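PDB 7OTJ: ATP-dependent DNA helicase PIF1 from Candida albicans, which probably couples ATP hydrolysis to 5'-3' translocation and unwinding of DNA, including G-quadruplex structures, to maintain the nuclear and mitochondrial genomes. Local coordinates for residues 465-470 / 478-483; 146-151 / 450-455. One frame throughout, in Å; residues are numbered along the deposited sequence.

Contact 1. Residues 465-470 / 478-483; sequences VDMKKI and VALSRA. With K (potassium ion), chain I; ALF (tetrafluoroaluminate ion), chain F.
Val465, near the end of strand 463-466, packs with Ala479 and Leu480 on helix 475-481, part of the beta-alpha-beta unit that continues into strand 489-492 of the second RecA-like domain. The seam is apolar, with no hydrogen bond crossing it. Val465 CG1, held trans to the backbone N (chi1 174°), makes the side-chain contacts, 3.7 Å from Ala479 CB and 4.0 Å from Leu480 CD2, while Val465 CG2 faces the Ala479 carbonyl oxygen. The Leu480 side chain crosses that of Val465 at about a right angle, and its other methyl, CD1, meets Met467 SD at 4.2 Å. Val491 of strand 489-492 touches both Met467 and Leu480.

Polar groups turn to their own segment, to bound groups or to neighbouring residues such as Asn493. Beyond the strand, residues 467-470 make a type I turn beside a potassium ion, bound by Asp466 O at 3.0 Å and by Glu242.

On the other segment, Arg482, bent at chi2 and chi3, curls its guanidinium back. Arg482 NE donates to Val478 O (2.8 Å), which lies in the guanidinium plane, and Arg482 NH2 donates to Ser481 OG (3.2 Å). The edge of the guanidinium grips the tetrafluoroaluminate: Arg482 NH1 bonds F4 of the ion at 2.6 Å, nearly straight at 165°, and Arg482 NH2 bonds F2 at 2.8 Å.

The bonds to Val478 and Ser481 fix the rotation of the guanidinium and direct it at the phosphate mimic, consistent with an arginine finger of helicase motif VI, while the apolar seam ties its helix to the sheet.

Contact 2. Residues 146-151 / 450-455; sequences YQLPPV and LSIHKS. With ALF (tetrafluoroaluminate ion), chain F; nucleotides of chain C.
Leu148 CG turns opposite its own carbonyl carbon, and this chi1 of -76° with a near-trans chi2 carries CD1 toward helix 452-455, while chi1 of -91° swings the His453 ring out to meet it. The pair joins the two RecA-like domains: residues 146-151 follow strand 138-143 of the first in a sequence matching helicase motif III, and residues 450-455 run from strand 449-451 of the second into a short helix.

Leu148 CD1 sits over the imidazole of His453 in a CH-pi contact, 3.8 Å from the ring centroid and 10° off its normal. The opposite face lies against the sugar of DT2 of chain C, so the ring is sandwiched between protein and DNA. Val151 approaches the same ring obliquely, with CG2 3.7 Å from His453 NE2, and its other methyl, CG1, comes within 3.4 Å of C2 in the DT2 base.

Earlier in the same segment, Gln147 NE2 donates to F3 of the tetrafluoroaluminate (3.0 Å), and Asp144 also holds this amide nitrogen. The loop thus touches both the phosphate mimic and the DNA. Ser451 serves as the N-cap of helix 452-455: its OG accepts from Lys454 N at 3.2 Å and donates to OP1 of DT3 of chain C at 2.8 Å.

The centres of the two contacts lie about 10 Å apart, and they are in series along the chain: residues 146-151 and 450-455 come first, and the pair 465-470 and 478-483 follows. Both reach the four-stranded parallel sheet of the second RecA-like domain, through strands 449-451 and 463-466. They also touch directly, with Ile452 CD1 packed 3.6 Å from Ala479 CB, and Val478 resting on Gln147. Contact 1 is internal to that domain, whereas contact 2 brings in a loop of the first domain. Both meet tetrafluoroaluminate, and contact 2 also reaches DNA, consistent with communication between ATP hydrolysis and strand movement.

Contact 1. Residues 465-470 / 478-483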
ATOM      1  N   VAL A 465     -11.331   8.955  11.810  1.00 51.30           N
ATOM      2  CA  VAL A 465     -11.762   8.850  10.422  1.00 48.07           C
ATOM      3  C   VAL A 465     -12.714  10.001  10.133  1.00 52.67           C
ATOM      4  O   VAL A 465     -13.728  10.168  10.822  1.00 57.05           O
ATOM      5  CB  VAL A 465     -12.437   7.499  10.133  1.00 50.65           C
ATOM      6  CG1 VAL A 465     -13.003   7.484   8.711  1.00 43.76           C
ATOM      7  CG2 VAL A 465     -11.452   6.360  10.333  1.00 48.67           C
ATOM      8  N   ASP A 466     -12.390  10.798   9.120  1.00 52.22           N
ATOM      9  CA  ASP A 466     -13.226  11.914   8.696  1.00 50.91           C
ATOM     10  C   ASP A 466     -13.857  11.530   7.366  1.00 52.84           C
ATOM     11  O   ASP A 466     -13.176  11.488   6.337  1.00 61.37           O
ATOM     12  CB  ASP A 466     -12.415  13.202   8.569  1.00 60.97           C
ATOM     13  CG  ASP A 466     -13.278  14.404   8.208  1.00 58.28           C
ATOM     14  OD1 ASP A 466     -14.509  14.239   8.073  1.00 55.22           O
ATOM     15  OD2 ASP A 466     -12.728  15.515   8.058  1.00 59.50           O
ATOM     16  N   MET A 467     -15.157  11.240   7.392  1.00 54.36           N
ATOM     17  CA  MET A 467     -15.869  10.750   6.223  1.00 52.70           C
ATOM     18  C   MET A 467     -16.364  11.867   5.312  1.00 59.02           C
ATOM     19  O   MET A 467     -17.184  11.603   4.424  1.00 58.55           O
ATOM     20  CB  MET A 467     -17.034   9.870   6.667  1.00 47.35           C
ATOM     21  CG  MET A 467     -16.564   8.680   7.478  1.00 46.26           C
ATOM     22  SD  MET A 467     -17.897   7.638   8.054  1.00 52.12           S
ATOM     23  CE  MET A 467     -18.782   7.333   6.533  1.00 47.39           C
ATOM     24  N   LYS A 468     -15.830  13.083   5.469  1.00 62.95           N
ATOM     25  CA  LYS A 468     -16.423  14.268   4.852  1.00 56.37           C
ATOM     26  C   LYS A 468     -16.452  14.157   3.332  1.00 59.90           C
ATOM     27  O   LYS A 468     -17.486  14.401   2.700  1.00 58.24           O
ATOM     28  CB  LYS A 468     -15.652  15.518   5.284  1.00 57.12           C
ATOM     29  CG  LYS A 468     -16.349  16.854   4.994  1.00 66.67           C
ATOM     30  CD  LYS A 468     -17.214  17.292   6.178  1.00 78.42           C
ATOM     31  CE  LYS A 468     -17.759  18.711   6.029  1.00 77.50           C
ATOM     32  NZ  LYS A 468     -18.385  19.192   7.305  1.00 63.41           N
ATOM     33  N   LYS A 469     -15.324  13.788   2.721  1.00 62.12           N
ATOM     34  CA  LYS A 469     -15.194  13.803   1.269  1.00 60.48           C
ATOM     35  C   LYS A 469     -15.248  12.407   0.649  1.00 54.96           C
ATOM     36  O   LYS A 469     -14.783  12.229  -0.479  1.00 61.49           O
ATOM     37  CB  LYS A 469     -13.894  14.502   0.858  1.00 58.11           C
ATOM     38  CG  LYS A 469     -13.789  15.964   1.261  1.00 57.01           C
ATOM     39  CD  LYS A 469     -14.950  16.779   0.696  1.00 78.75           C
ATOM     40  CE  LYS A 469     -14.948  18.213   1.220  1.00 62.78           C
ATOM     41  NZ  LYS A 469     -16.127  18.995   0.741  1.00 74.17           N
ATOM     42  N   ILE A 470     -15.811  11.418   1.353  1.00 53.18           N
ATOM     43  CA  ILE A 470     -15.884  10.067   0.800  1.00 58.05           C
ATOM     44  C   ILE A 470     -16.662  10.103  -0.506  1.00 56.44           C
ATOM     45  O   ILE A 470     -17.783  10.624  -0.570  1.00 58.08           O
ATOM     46  CB  ILE A 470     -16.515   9.086   1.806  1.00 57.30           C
ATOM     47  CG1 ILE A 470     -15.447   8.338   2.607  1.00 49.13           C
ATOM     48  CG2 ILE A 470     -17.329   8.029   1.085  1.00 51.51           C
ATOM     49  CD1 ILE A 470     -14.480   9.214   3.334  1.00 50.95           C
ATOM     50  N   VAL A 478     -13.536   0.425   4.155  1.00 43.14           N
ATOM     51  CA  VAL A 478     -12.090   0.339   4.376  1.00 43.66           C
ATOM     52  C   VAL A 478     -11.667   1.249   5.523  1.00 40.08           C
ATOM     53  O   VAL A 478     -10.943   0.832   6.435  1.00 41.19           O
ATOM     54  CB  VAL A 478     -11.320   0.669   3.082  1.00 39.63           C
ATOM     55  CG1 VAL A 478      -9.834   0.774   3.353  1.00 39.16           C
ATOM     56  CG2 VAL A 478     -11.578  -0.389   2.036  1.00 40.70           C
ATOM     57  N   ALA A 479     -12.142   2.497   5.511  1.00 44.30           N
ATOM     58  CA  ALA A 479     -11.741   3.461   6.533  1.00 47.50           C
ATOM     59  C   ALA A 479     -12.138   2.984   7.919  1.00 41.17           C
ATOM     60  O   ALA A 479     -11.299   2.894   8.823  1.00 41.21           O
ATOM     61  CB  ALA A 479     -12.362   4.828   6.243  1.00 41.43           C
ATOM     62  N   LEU A 480     -13.415   2.663   8.107  1.00 41.65           N
ATOM     63  CA  LEU A 480     -13.868   2.279   9.433  1.00 46.13           C
ATOM     64  C   LEU A 480     -13.308   0.933   9.882  1.00 42.65           C
ATOM     65  O   LEU A 480     -13.181   0.710  11.090  1.00 49.45           O
ATOM     66  CB  LEU A 480     -15.400   2.268   9.464  1.00 49.68           C
ATOM     67  CG  LEU A 480     -16.030   3.620   9.088  1.00 46.83           C
ATOM     68  CD1 LEU A 480     -17.550   3.575   9.084  1.00 47.54           C
ATOM     69  CD2 LEU A 480     -15.520   4.721  10.012  1.00 44.08           C
ATOM     70  N   SER A 481     -12.915   0.060   8.956  1.00 44.66           N
ATOM     71  CA  SER A 481     -12.435  -1.268   9.328  1.00 48.57           C
ATOM     72  C   SER A 481     -10.942  -1.306   9.632  1.00 46.57           C
ATOM     73  O   SER A 481     -10.425  -2.372   9.979  1.00 42.56           O
ATOM     74  CB  SER A 481     -12.761  -2.281   8.228  1.00 42.24           C
ATOM     75  OG  SER A 481     -12.293  -1.839   6.970  1.00 40.59           O
ATOM     76  N   ARG A 482     -10.243  -0.175   9.512  1.00 48.25           N
ATOM     77  CA  ARG A 482      -8.848  -0.115   9.937  1.00 43.82           C
ATOM     78  C   ARG A 482      -8.700  -0.209  11.448  1.00 44.74           C
ATOM     79  O   ARG A 482      -7.632  -0.600  11.930  1.00 50.84           O
ATOM     80  CB  ARG A 482      -8.194   1.183   9.459  1.00 45.49           C
ATOM     81  CG  ARG A 482      -8.238   1.423   7.954  1.00 46.31           C
ATOM     82  CD  ARG A 482      -7.641   0.270   7.193  1.00 42.67           C
ATOM     83  NE  ARG A 482      -8.642  -0.710   6.786  1.00 48.27           N
ATOM     84  CZ  ARG A 482      -8.356  -1.950   6.416  1.00 42.66           C
ATOM     85  NH1 ARG A 482      -7.113  -2.402   6.424  1.00 43.00           N
ATOM     86  NH2 ARG A 482      -9.342  -2.759   6.041  1.00 51.47           N
ATOM     87  N   ALA A 483      -9.741   0.138  12.199  1.00 42.21           N
ATOM     88  CA  ALA A 483      -9.637   0.248  13.647  1.00 43.08           C
ATOM     89  C   ALA A 483      -9.641  -1.116  14.321  1.00 44.07           C
ATOM     90  O   ALA A 483     -10.381  -2.024  13.929  1.00 49.46           O
ATOM     91  CB  ALA A 483     -10.781   1.100  14.203  1.00 55.64           C
TER
HETATM   92  K     K I1005     -12.765  12.712   3.655  1.00 93.30           K
HETATM   93 AL   ALF F1002      -7.472  -5.886   5.109  1.00 47.52          AL
HETATM   94  F1  ALF F1002      -6.236  -6.342   3.911  1.00 46.36           F
HETATM   95  F2  ALF F1002      -8.701  -5.426   6.322  1.00 48.45           F
HETATM   96  F3  ALF F1002      -8.615  -6.974   4.272  1.00 39.66           F
HETATM   97  F4  ALF F1002      -6.318  -4.857   6.003  1.00 43.25           F
HETATM   98  O   HOH W   1      -7.867  -4.192   3.422  1.00 42.46           O

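Contact 2. Residues 146-151 / 450-455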
ATOM      1  N   TYR A 146     -15.283  -5.976  -1.711  1.00 43.53           N
ATOM      2  CA  TYR A 146     -16.096  -4.961  -1.041  1.00 43.69           C
ATOM      3  C   TYR A 146     -15.264  -3.768  -0.595  1.00 49.22           C
ATOM      4  O   TYR A 146     -15.829  -2.771  -0.130  1.00 54.37           O
ATOM      5  CB  TYR A 146     -16.832  -5.554   0.170  1.00 43.87           C
ATOM      6  CG  TYR A 146     -18.116  -6.275  -0.182  1.00 41.17           C
ATOM      7  CD1 TYR A 146     -19.076  -5.666  -0.973  1.00 43.59           C
ATOM      8  CD2 TYR A 146     -18.357  -7.570   0.262  1.00 47.97           C
ATOM      9  CE1 TYR A 146     -20.250  -6.317  -1.307  1.00 54.12           C
ATOM     10  CE2 TYR A 146     -19.526  -8.232  -0.070  1.00 51.95           C
ATOM     11  CZ  TYR A 146     -20.469  -7.599  -0.856  1.00 58.76           C
ATOM     12  OH  TYR A 146     -21.637  -8.244  -1.197  1.00 70.27           O
ATOM     13  N   GLN A 147     -13.948  -3.854  -0.726  1.00 43.57           N
ATOM     14  CA  GLN A 147     -13.026  -2.774  -0.421  1.00 45.42           C
ATOM     15  C   GLN A 147     -12.808  -1.954  -1.696  1.00 40.74           C
ATOM     16  O   GLN A 147     -13.579  -2.056  -2.653  1.00 52.21           O
ATOM     17  CB  GLN A 147     -11.759  -3.346   0.215  1.00 45.57           C
ATOM     18  CG  GLN A 147     -12.065  -4.080   1.540  1.00 43.62           C
ATOM     19  CD  GLN A 147     -10.837  -4.359   2.394  1.00 42.56           C
ATOM     20  OE1 GLN A 147      -9.816  -3.686   2.276  1.00 38.53           O
ATOM     21  NE2 GLN A 147     -10.940  -5.353   3.267  1.00 36.23           N
ATOM     22  N   LEU A 148     -11.834  -1.053  -1.684  1.00 38.27           N
ATOM     23  CA  LEU A 148     -11.759  -0.028  -2.719  1.00 46.02           C
ATOM     24  C   LEU A 148     -11.637  -0.640  -4.116  1.00 44.19           C
ATOM     25  O   LEU A 148     -10.858  -1.582  -4.311  1.00 46.47           O
ATOM     26  CB  LEU A 148     -10.591   0.914  -2.430  1.00 42.36           C
ATOM     27  CG  LEU A 148     -10.951   1.884  -1.296  1.00 45.62           C
ATOM     28  CD1 LEU A 148      -9.735   2.564  -0.683  1.00 39.28           C
ATOM     29  CD2 LEU A 148     -11.945   2.919  -1.807  1.00 41.43           C
ATOM     30  N   PRO A 149     -12.399  -0.153  -5.095  1.00 40.48           N
ATOM     31  CA  PRO A 149     -12.292  -0.657  -6.467  1.00 48.11           C
ATOM     32  C   PRO A 149     -11.066  -0.087  -7.154  1.00 46.96           C
ATOM     33  O   PRO A 149     -10.375   0.767  -6.580  1.00 52.63           O
ATOM     34  CB  PRO A 149     -13.585  -0.144  -7.116  1.00 49.40           C
ATOM     35  CG  PRO A 149     -13.835   1.145  -6.413  1.00 45.12           C
ATOM     36  CD  PRO A 149     -13.436   0.885  -4.980  1.00 49.56           C
ATOM     37  N   PRO A 150     -10.737  -0.551  -8.363  1.00 50.35           N
ATOM     38  CA  PRO A 150      -9.631   0.068  -9.108  1.00 56.10           C
ATOM     39  C   PRO A 150      -9.875   1.555  -9.325  1.00 43.00           C
ATOM     40  O   PRO A 150     -11.002   1.986  -9.567  1.00 54.18           O
ATOM     41  CB  PRO A 150      -9.623  -0.696 -10.440  1.00 42.17           C
ATOM     42  CG  PRO A 150     -10.328  -1.961 -10.165  1.00 42.98           C
ATOM     43  CD  PRO A 150     -11.345  -1.668  -9.109  1.00 52.19           C
ATOM     44  N   VAL A 151      -8.801   2.333  -9.285  1.00 43.11           N
ATOM     45  CA  VAL A 151      -8.911   3.780  -9.433  1.00 60.25           C
ATOM     46  C   VAL A 151      -9.168   4.123 -10.895  1.00 64.60           C
ATOM     47  O   VAL A 151      -8.442   3.673 -11.790  1.00 62.14           O
ATOM     48  CB  VAL A 151      -7.652   4.480  -8.901  1.00 62.85           C
ATOM     49  CG1 VAL A 151      -7.710   5.972  -9.202  1.00 48.14           C
ATOM     50  CG2 VAL A 151      -7.516   4.243  -7.394  1.00 46.18           C
ATOM     51  N   LEU A 450      -3.243  10.262   6.435  1.00 55.44           N
ATOM     52  CA  LEU A 450      -3.052   9.255   5.399  1.00 46.48           C
ATOM     53  C   LEU A 450      -4.351   9.081   4.633  1.00 50.78           C
ATOM     54  O   LEU A 450      -5.435   9.172   5.216  1.00 55.56           O
ATOM     55  CB  LEU A 450      -2.607   7.919   6.012  1.00 54.50           C
ATOM     56  CG  LEU A 450      -2.310   6.752   5.073  1.00 53.98           C
ATOM     57  CD1 LEU A 450      -1.042   7.018   4.271  1.00 59.16           C
ATOM     58  CD2 LEU A 450      -2.195   5.459   5.865  1.00 45.20           C
ATOM     59  N   SER A 451      -4.240   8.859   3.324  1.00 46.11           N
ATOM     60  CA  SER A 451      -5.432   8.644   2.520  1.00 40.92           C
ATOM     61  C   SER A 451      -6.045   7.286   2.845  1.00 46.93           C
ATOM     62  O   SER A 451      -5.342   6.325   3.176  1.00 46.41           O
ATOM     63  CB  SER A 451      -5.110   8.738   1.027  1.00 49.26           C
ATOM     64  OG  SER A 451      -4.307   7.655   0.584  1.00 51.50           O
ATOM     65  N   ILE A 452      -7.376   7.217   2.767  1.00 44.26           N
ATOM     66  CA  ILE A 452      -8.062   5.947   2.987  1.00 44.21           C
ATOM     67  C   ILE A 452      -7.549   4.898   2.011  1.00 43.70           C
ATOM     68  O   ILE A 452      -7.405   3.722   2.366  1.00 44.00           O
ATOM     69  CB  ILE A 452      -9.586   6.131   2.886  1.00 40.22           C
ATOM     70  CG1 ILE A 452     -10.076   7.034   4.023  1.00 49.29           C
ATOM     71  CG2 ILE A 452     -10.296   4.784   2.927  1.00 39.97           C
ATOM     72  CD1 ILE A 452     -11.523   7.425   3.923  1.00 41.75           C
ATOM     73  N   HIS A 453      -7.255   5.310   0.771  1.00 43.72           N
ATOM     74  CA  HIS A 453      -6.732   4.377  -0.223  1.00 42.54           C
ATOM     75  C   HIS A 453      -5.457   3.709   0.272  1.00 43.74           C
ATOM     76  O   HIS A 453      -5.352   2.476   0.278  1.00 46.48           O
ATOM     77  CB  HIS A 453      -6.479   5.106  -1.543  1.00 44.99           C
ATOM     78  CG  HIS A 453      -7.651   5.094  -2.474  1.00 44.74           C
ATOM     79  ND1 HIS A 453      -8.735   5.935  -2.320  1.00 51.37           N
ATOM     80  CD2 HIS A 453      -7.910   4.338  -3.566  1.00 39.39           C
ATOM     81  CE1 HIS A 453      -9.610   5.697  -3.281  1.00 50.90           C
ATOM     82  NE2 HIS A 453      -9.134   4.732  -4.049  1.00 49.30           N
ATOM     83  N   LYS A 454      -4.508   4.504   0.765  1.00 47.28           N
ATOM     84  CA  LYS A 454      -3.239   3.958   1.220  1.00 45.70           C
ATOM     85  C   LYS A 454      -3.352   3.281   2.578  1.00 45.12           C
ATOM     86  O   LYS A 454      -2.451   2.526   2.954  1.00 51.36           O
ATOM     87  CB  LYS A 454      -2.171   5.061   1.267  1.00 48.02           C
ATOM     88  CG  LYS A 454      -1.705   5.547  -0.114  1.00 56.09           C
ATOM     89  CD  LYS A 454      -0.658   6.663  -0.030  1.00 61.45           C
ATOM     90  CE  LYS A 454       0.511   6.285   0.881  1.00 78.27           C
ATOM     91  NZ  LYS A 454       1.479   7.402   1.118  1.00 74.53           N
ATOM     92  N   SER A 455      -4.435   3.515   3.318  1.00 49.20           N
ATOM     93  CA  SER A 455      -4.631   2.769   4.554  1.00 47.89           C
ATOM     94  C   SER A 455      -5.076   1.338   4.306  1.00 44.02           C
ATOM     95  O   SER A 455      -4.887   0.491   5.186  1.00 46.20           O
ATOM     96  CB  SER A 455      -5.670   3.453   5.446  1.00 43.36           C
ATOM     97  OG  SER A 455      -6.972   3.336   4.890  1.00 44.29           O
TER
HETATM   98 AL   ALF F1002      -7.472  -5.886   5.109  1.00 47.52          AL
HETATM   99  F1  ALF F1002      -6.236  -6.342   3.911  1.00 46.36           F
HETATM  100  F2  ALF F1002      -8.701  -5.426   6.322  1.00 48.45           F
HETATM  101  F3  ALF F1002      -8.615  -6.974   4.272  1.00 39.66           F
HETATM  102  F4  ALF F1002      -6.318  -4.857   6.003  1.00 43.25           F
ATOM    103  P    DT C   2      -7.496  12.927  -4.871  1.00 59.82           P
ATOM    104  OP1  DT C   2      -7.701  13.691  -3.620  1.00 71.41           O
ATOM    105  OP2  DT C   2      -6.710  13.507  -5.984  1.00 68.46           O
ATOM    106  O5'  DT C   2      -6.862  11.515  -4.470  1.00 60.58           O
ATOM    107  C5'  DT C   2      -7.338  10.820  -3.319  1.00 60.57           C
ATOM    108  C4'  DT C   2      -7.442   9.329  -3.582  1.00 51.42           C
ATOM    109  O4'  DT C   2      -8.561   9.082  -4.455  1.00 59.91           O
ATOM    110  C3'  DT C   2      -6.220   8.718  -4.249  1.00 51.83           C
ATOM    111  O3'  DT C   2      -5.405   8.126  -3.258  1.00 49.80           O
ATOM    112  C2'  DT C   2      -6.789   7.663  -5.205  1.00 52.62           C
ATOM    113  C1'  DT C   2      -8.237   8.102  -5.428  1.00 61.82           C
ATOM    114  N1   DT C   2      -8.505   8.681  -6.784  1.00 52.67           N
ATOM    115  C2   DT C   2      -9.599   8.242  -7.497  1.00 61.84           C
ATOM    116  O2   DT C   2     -10.359   7.378  -7.091  1.00 63.43           O
ATOM    117  N3   DT C   2      -9.767   8.842  -8.719  1.00 54.52           N
ATOM    118  C4   DT C   2      -8.976   9.826  -9.279  1.00 56.24           C
ATOM    119  O4   DT C   2      -9.211  10.304 -10.386  1.00 61.04           O
ATOM    120  C5   DT C   2      -7.854  10.251  -8.473  1.00 56.10           C
ATOM    121  C7   DT C   2      -6.925  11.315  -8.979  1.00 61.11           C
ATOM    122  C6   DT C   2      -7.677   9.667  -7.278  1.00 54.35           C
ATOM    123  P    DT C   3      -3.811   8.294  -3.313  1.00 55.63           P
ATOM    124  OP1  DT C   3      -3.297   8.124  -1.931  1.00 49.90           O
ATOM    125  OP2  DT C   3      -3.520   9.539  -4.063  1.00 56.61           O
ATOM    126  O5'  DT C   3      -3.330   7.055  -4.212  1.00 57.84           O
ATOM    127  C5'  DT C   3      -3.614   5.728  -3.788  1.00 53.60           C
ATOM    128  C4'  DT C   3      -3.437   4.716  -4.918  1.00 54.41           C
ATOM    129  O4'  DT C   3      -4.400   4.971  -5.960  1.00 62.65           O
ATOM    130  C3'  DT C   3      -2.088   4.732  -5.608  1.00 54.98           C
ATOM    131  O3'  DT C   3      -1.190   3.883  -4.916  1.00 47.27           O
ATOM    132  C2'  DT C   3      -2.409   4.180  -6.999  1.00 56.62           C
ATOM    133  C1'  DT C   3      -3.852   4.629  -7.223  1.00 64.12           C
ATOM    134  N1   DT C   3      -3.989   5.808  -8.117  1.00 67.80           N
ATOM    135  C2   DT C   3      -4.191   5.615  -9.461  1.00 66.92           C
ATOM    136  O2   DT C   3      -4.245   4.513  -9.972  1.00 60.18           O
ATOM    137  N3   DT C   3      -4.324   6.769 -10.191  1.00 67.37           N
ATOM    138  C4   DT C   3      -4.283   8.073  -9.711  1.00 68.84           C
ATOM    139  O4   DT C   3      -4.410   9.054 -10.441  1.00 69.44           O
ATOM    140  C5   DT C   3      -4.073   8.199  -8.288  1.00 73.19           C
ATOM    141  C7   DT C   3      -4.007   9.558  -7.648  1.00 65.44           C
ATOM    142  C6   DT C   3      -3.944   7.075  -7.570  1.00 72.19           C
TER
HETATM  143  O   HOH W   2     -10.605   3.529  -5.592  1.00 47.37           O
HETATM  144  O   HOH W   1      -7.867  -4.192   3.422  1.00 42.46           O